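Local coordinates for sialidase B (Streptococcus pneumoniae serotype 4, PDB 4XJW), which cleaves terminal sialic acid residues from oligosaccharides, glycoproteins and glycolipids, as a family 33 glycosidase and intramolecular trans-sialidase, at residues Y205-T210 with L629-D634; I571-N576 with Y611-S616. The protein carries 1 engineered substitution. One frame throughout, in Å; residues are numbered along the deposited sequence.

Interaction 1. Residues Y205-T210 with L629-D634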
# COMPACT_ATOMS: atom_id res chain seq x y z
N TYR A 205 -1.16 -4.00 -7.62
CA TYR A 205 -1.46 -3.54 -6.25
C TYR A 205 -0.18 -3.17 -5.51
O TYR A 205 0.88 -3.72 -5.79
CB TYR A 205 -2.25 -4.60 -5.47
CG TYR A 205 -3.45 -5.07 -6.26
CD1 TYR A 205 -4.64 -4.33 -6.26
CD2 TYR A 205 -3.36 -6.18 -7.09
CE1 TYR A 205 -5.73 -4.72 -7.03
CE2 TYR A 205 -4.43 -6.58 -7.86
CZ TYR A 205 -5.60 -5.85 -7.83
OH TYR A 205 -6.64 -6.26 -8.62
N PHE A 206 -0.30 -2.23 -4.58
CA PHE A 206 0.85 -1.79 -3.78
C PHE A 206 0.42 -1.59 -2.35
O PHE A 206 -0.72 -1.18 -2.10
CB PHE A 206 1.44 -0.48 -4.33
CG PHE A 206 1.94 -0.61 -5.72
CD1 PHE A 206 3.20 -1.12 -5.97
CD2 PHE A 206 1.11 -0.29 -6.79
CE1 PHE A 206 3.64 -1.28 -7.26
CE2 PHE A 206 1.56 -0.43 -8.09
CZ PHE A 206 2.82 -0.94 -8.33
N ARG A 207 1.32 -1.89 -1.42
CA ARG A 207 1.05 -1.70 0.00
C ARG A 207 2.38 -1.44 0.69
O ARG A 207 3.45 -1.72 0.15
CB ARG A 207 0.39 -2.92 0.66
CG ARG A 207 -1.16 -3.03 0.50
CD ARG A 207 -1.83 -3.55 1.79
NE ARG A 207 -1.72 -2.66 2.94
CZ ARG A 207 -2.02 -3.01 4.20
NH1 ARG A 207 -2.45 -4.24 4.46
NH2 ARG A 207 -1.88 -2.13 5.21
N ILE A 208 2.30 -0.90 1.90
CA ILE A 208 3.44 -0.77 2.81
C ILE A 208 4.52 0.20 2.28
O ILE A 208 5.66 -0.21 2.04
CB ILE A 208 4.10 -2.14 3.14
CG1 ILE A 208 3.09 -3.28 3.25
CG2 ILE A 208 4.85 -2.04 4.45
CD1 ILE A 208 2.01 -3.07 4.31
N PRO A 209 4.18 1.48 2.12
CA PRO A 209 5.12 2.47 1.58
C PRO A 209 6.18 2.88 2.59
O PRO A 209 5.93 2.88 3.80
CB PRO A 209 4.22 3.67 1.31
CG PRO A 209 3.10 3.54 2.32
CD PRO A 209 2.85 2.06 2.40
N THR A 210 7.34 3.26 2.08
CA THR A 210 8.41 3.85 2.89
C THR A 210 8.95 5.08 2.16
O THR A 210 8.78 5.23 0.95
CB THR A 210 9.57 2.87 3.19
OG1 THR A 210 10.46 2.81 2.06
CG2 THR A 210 9.04 1.45 3.52
N LEU A 629 3.80 9.51 1.88
CA LEU A 629 3.36 8.47 0.96
C LEU A 629 2.51 7.51 1.80
O LEU A 629 3.00 6.93 2.76
CB LEU A 629 4.55 7.74 0.35
CG LEU A 629 4.24 6.64 -0.66
CD1 LEU A 629 3.56 7.24 -1.88
CD2 LEU A 629 5.52 5.91 -1.05
N PHE A 630 1.25 7.37 1.44
CA PHE A 630 0.34 6.65 2.33
C PHE A 630 -0.73 5.86 1.60
O PHE A 630 -1.08 6.17 0.45
CB PHE A 630 -0.33 7.63 3.30
CG PHE A 630 -1.27 8.60 2.63
CD1 PHE A 630 -0.80 9.75 2.01
CD2 PHE A 630 -2.64 8.35 2.62
CE1 PHE A 630 -1.67 10.65 1.38
CE2 PHE A 630 -3.52 9.25 2.01
CZ PHE A 630 -3.04 10.39 1.39
N GLU A 631 -1.26 4.85 2.29
CA GLU A 631 -2.36 4.06 1.79
C GLU A 631 -3.65 4.84 2.02
O GLU A 631 -4.13 4.93 3.14
CB GLU A 631 -2.39 2.72 2.54
CG GLU A 631 -1.19 1.81 2.22
CD GLU A 631 -1.13 0.56 3.08
OE1 GLU A 631 -1.83 0.49 4.12
OE2 GLU A 631 -0.41 -0.39 2.68
N LYS A 632 -4.21 5.40 0.96
CA LYS A 632 -5.45 6.17 1.07
C LYS A 632 -6.68 5.25 0.96
O LYS A 632 -7.52 5.39 0.07
CB LYS A 632 -5.53 7.30 0.03
CG LYS A 632 -6.59 8.34 0.39
CD LYS A 632 -6.74 9.43 -0.65
CE LYS A 632 -7.81 10.42 -0.24
NZ LYS A 632 -7.32 11.30 0.86
N TYR A 633 -6.77 4.32 1.90
CA TYR A 633 -7.93 3.44 1.98
C TYR A 633 -7.88 2.72 3.29
O TYR A 633 -6.88 2.78 4.02
CB TYR A 633 -7.99 2.45 0.80
CG TYR A 633 -7.12 1.21 0.91
CD1 TYR A 633 -5.73 1.30 0.85
CD2 TYR A 633 -7.69 -0.04 1.07
CE1 TYR A 633 -4.93 0.15 0.94
CE2 TYR A 633 -6.92 -1.19 1.15
CZ TYR A 633 -5.54 -1.10 1.07
OH TYR A 633 -4.79 -2.25 1.16
N ASP A 634 -8.96 2.04 3.63
CA ASP A 634 -8.97 1.29 4.86
C ASP A 634 -8.45 -0.12 4.58
O ASP A 634 -9.17 -0.98 4.06
CB ASP A 634 -10.37 1.26 5.45
CG ASP A 634 -10.39 0.65 6.83
OD1 ASP A 634 -9.62 -0.30 7.06
OD2 ASP A 634 -11.17 1.14 7.68
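Arg207 and Glu631 meet in the tight part of this contact, where the guanidinium grips the carboxylate side-on through NE and NH2, one nitrogen to each oxygen. Arg207 NE lies 2.6 Å from Glu631 OE2, and NH2 donates at 2.8 Å to OE1 on its syn lone pair. The grip is twisted, with the two planes 47° apart, and NE reaches OE2 from above the carboxylate plane. The backbone N of Ile208 comes to the same OE2 from the opposite face, at 2.9 Å, in a nearly straight bond (165°). Two donors thus clamp OE2, while OE1 also accepts from the N of Tyr615, and the carboxylate's rotation is fixed. Phe206 to Pro209 spell the FRIP motif of bacterial sialidases, on the first strand of the catalytic beta-propeller; strand 626-631 belongs to its last blade. By similarity Arg207 binds substrate, so Glu631 would be a second-shell residue that positions it. Next to the clamp the packing is close as well: Pro209 CB rests on Leu629 CD2 at 3.5 Å, and Pro209 CG sits 3.4 Å from the backbone O of Leu629. Beside the clamp, Tyr633 OH comes within 3.3 Å of Arg207 CD, its ring nearly perpendicular to the guanidinium. Beyond it the chain leaves the contact, passing on to the partly exposed Asp634.

Interaction 2. Residues I571-N576 with Y611-S616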
# COMPACT_ATOMS: atom_id res chain seq x y z
N ILE A 571 7.20 14.64 14.40
CA ILE A 571 5.96 14.54 13.65
C ILE A 571 5.55 13.08 13.49
O ILE A 571 6.36 12.24 13.08
CB ILE A 571 6.04 15.23 12.28
CG1 ILE A 571 6.51 16.68 12.46
CG2 ILE A 571 4.69 15.19 11.58
CD1 ILE A 571 6.82 17.39 11.16
N LEU A 572 4.31 12.77 13.87
CA LEU A 572 3.76 11.43 13.73
C LEU A 572 2.73 11.41 12.60
O LEU A 572 2.00 12.38 12.41
CB LEU A 572 3.08 11.01 15.03
CG LEU A 572 3.86 10.92 16.34
CD1 LEU A 572 2.95 10.33 17.42
CD2 LEU A 572 5.12 10.07 16.20
N SER A 573 2.65 10.29 11.88
CA SER A 573 1.61 10.07 10.88
C SER A 573 0.86 8.79 11.22
O SER A 573 1.48 7.74 11.43
CB SER A 573 2.25 9.93 9.49
OG SER A 573 1.36 9.36 8.56
N THR A 574 -0.48 8.87 11.26
CA THR A 574 -1.31 7.75 11.71
C THR A 574 -2.76 8.08 11.42
O THR A 574 -3.13 9.25 11.40
CB THR A 574 -1.14 7.52 13.24
OG1 THR A 574 -2.06 6.51 13.69
CG2 THR A 574 -1.38 8.80 14.01
N PRO A 575 -3.60 7.04 11.23
CA PRO A 575 -5.03 7.29 11.37
C PRO A 575 -5.32 7.74 12.80
O PRO A 575 -4.66 7.30 13.75
CB PRO A 575 -5.64 5.90 11.12
CG PRO A 575 -4.54 4.94 11.50
CD PRO A 575 -3.30 5.63 10.97
N ASN A 576 -6.30 8.62 12.96
CA ASN A 576 -6.75 8.98 14.31
C ASN A 576 -8.22 8.64 14.40
O ASN A 576 -9.08 9.48 14.10
CB ASN A 576 -6.52 10.47 14.58
CG ASN A 576 -6.71 10.84 16.04
OD1 ASN A 576 -7.27 10.07 16.82
ND2 ASN A 576 -6.25 12.03 16.41
N TYR A 611 -12.62 9.39 5.41
CA TYR A 611 -11.87 8.87 4.27
C TYR A 611 -10.66 8.06 4.74
O TYR A 611 -10.07 8.33 5.79
CB TYR A 611 -11.46 10.00 3.33
CG TYR A 611 -12.57 10.50 2.42
CD1 TYR A 611 -13.90 10.16 2.63
CD2 TYR A 611 -12.27 11.30 1.32
CE1 TYR A 611 -14.90 10.60 1.78
CE2 TYR A 611 -13.27 11.75 0.46
CZ TYR A 611 -14.59 11.40 0.71
OH TYR A 611 -15.60 11.83 -0.12
N GLY A 612 -10.32 7.03 3.96
CA GLY A 612 -9.34 6.03 4.37
C GLY A 612 -7.92 6.53 4.55
O GLY A 612 -7.42 7.38 3.80
N TYR A 613 -7.25 6.00 5.56
CA TYR A 613 -5.84 6.29 5.78
C TYR A 613 -5.26 5.16 6.59
O TYR A 613 -5.69 4.92 7.72
CB TYR A 613 -5.70 7.61 6.55
CG TYR A 613 -4.28 8.17 6.60
CD1 TYR A 613 -3.36 7.78 7.57
CD2 TYR A 613 -3.89 9.12 5.67
CE1 TYR A 613 -2.06 8.34 7.61
CE2 TYR A 613 -2.61 9.68 5.70
CZ TYR A 613 -1.70 9.28 6.66
OH TYR A 613 -0.45 9.86 6.63
N ALA A 614 -4.31 4.42 6.02
CA ALA A 614 -3.79 3.24 6.69
C ALA A 614 -2.29 3.35 6.94
O ALA A 614 -1.87 4.25 7.66
CB ALA A 614 -4.18 1.95 5.94
N TYR A 615 -1.48 2.45 6.38
CA TYR A 615 -0.05 2.55 6.58
C TYR A 615 0.49 3.79 5.87
O TYR A 615 -0.08 4.26 4.87
CB TYR A 615 0.70 1.31 6.08
CG TYR A 615 0.62 0.10 6.97
CD1 TYR A 615 -0.55 -0.23 7.65
CD2 TYR A 615 1.70 -0.77 7.09
CE1 TYR A 615 -0.61 -1.37 8.44
CE2 TYR A 615 1.64 -1.90 7.87
CZ TYR A 615 0.47 -2.20 8.53
OH TYR A 615 0.40 -3.34 9.30
N SER A 616 1.57 4.33 6.41
CA SER A 616 2.09 5.58 5.92
C SER A 616 3.59 5.71 6.07
O SER A 616 4.23 5.05 6.89
CB SER A 616 1.38 6.74 6.61
OG SER A 616 1.79 6.81 7.98
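Tyr613 overlaps the backbone where Thr574 joins Pro575, with the CD1-CE1 side of its ring set obliquely to the peptide. Tyr613 CD1 is 3.7 Å from Pro575 N, and Tyr613 CE1 is 3.9 Å from Thr574 C. With CG anti to the backbone N (chi1 -168°), the ring starts off toward strand 569-575, and its phenol oxygen ends beside Ser573. There Ser573 OG lies near the plane of the ring, at its edge, and shares a hydrogen bond of 2.7 Å with Tyr613 OH. A second hydrogen bond, also 2.7 Å, joins Ser573 OG to Ser616 OG. Either partner could donate in each of these pairs. The row of hydroxyls continues from Ser616 OG to Ser556 OG on the adjacent strand 556-559, so several buried polar atoms satisfy one another in an otherwise packed interior. The proline ring crosses Tyr613 at about a right angle, its CD 4.0 Å from Tyr613 CD1, while Pro575 CB sits 3.5 Å from Tyr613 O. In the chain these contacts fall at Tyr613 and Ser616, either side of Ala614 and Tyr615 in the loop. The Tyr615 side chain is directed away from strand 569-575, and its OH hydrogen-bonds Glu503 OE1. A tyrosine paired with a glutamate in this way is the hallmark of the sialidase active site, where Tyr615 is, by similarity, the nucleophile; the contact joins the propeller blade of strand 569-575 to the segment leading into the last one.

In the fold
Interaction 2 is nested along the chain inside the loop closed by interaction 1, and their centres lie 10 Å apart. The two meet along Phe630 and Glu631: Glu631 N lies 2.9 Å from Tyr615 O and Glu631 O 2.9 Å from Ala614 N, both probable hydrogen bonds, while the rings of Phe630 and Tyr613 stack. On the catalytic side, Arg207 NH2 comes within 3.4 Å of Tyr615 CD1 in a cation-pi contact, bringing the arginine that, by similarity, binds substrate against the probable nucleophile. A dimethyl sulfoxide, probably from the cryoprotectant, sits about 3 Å from the Ile208 side chain. The inhibitor Optactin binds elsewhere, about 10 Å from the Thr210 side chain and about 11 Å from that of Ser573.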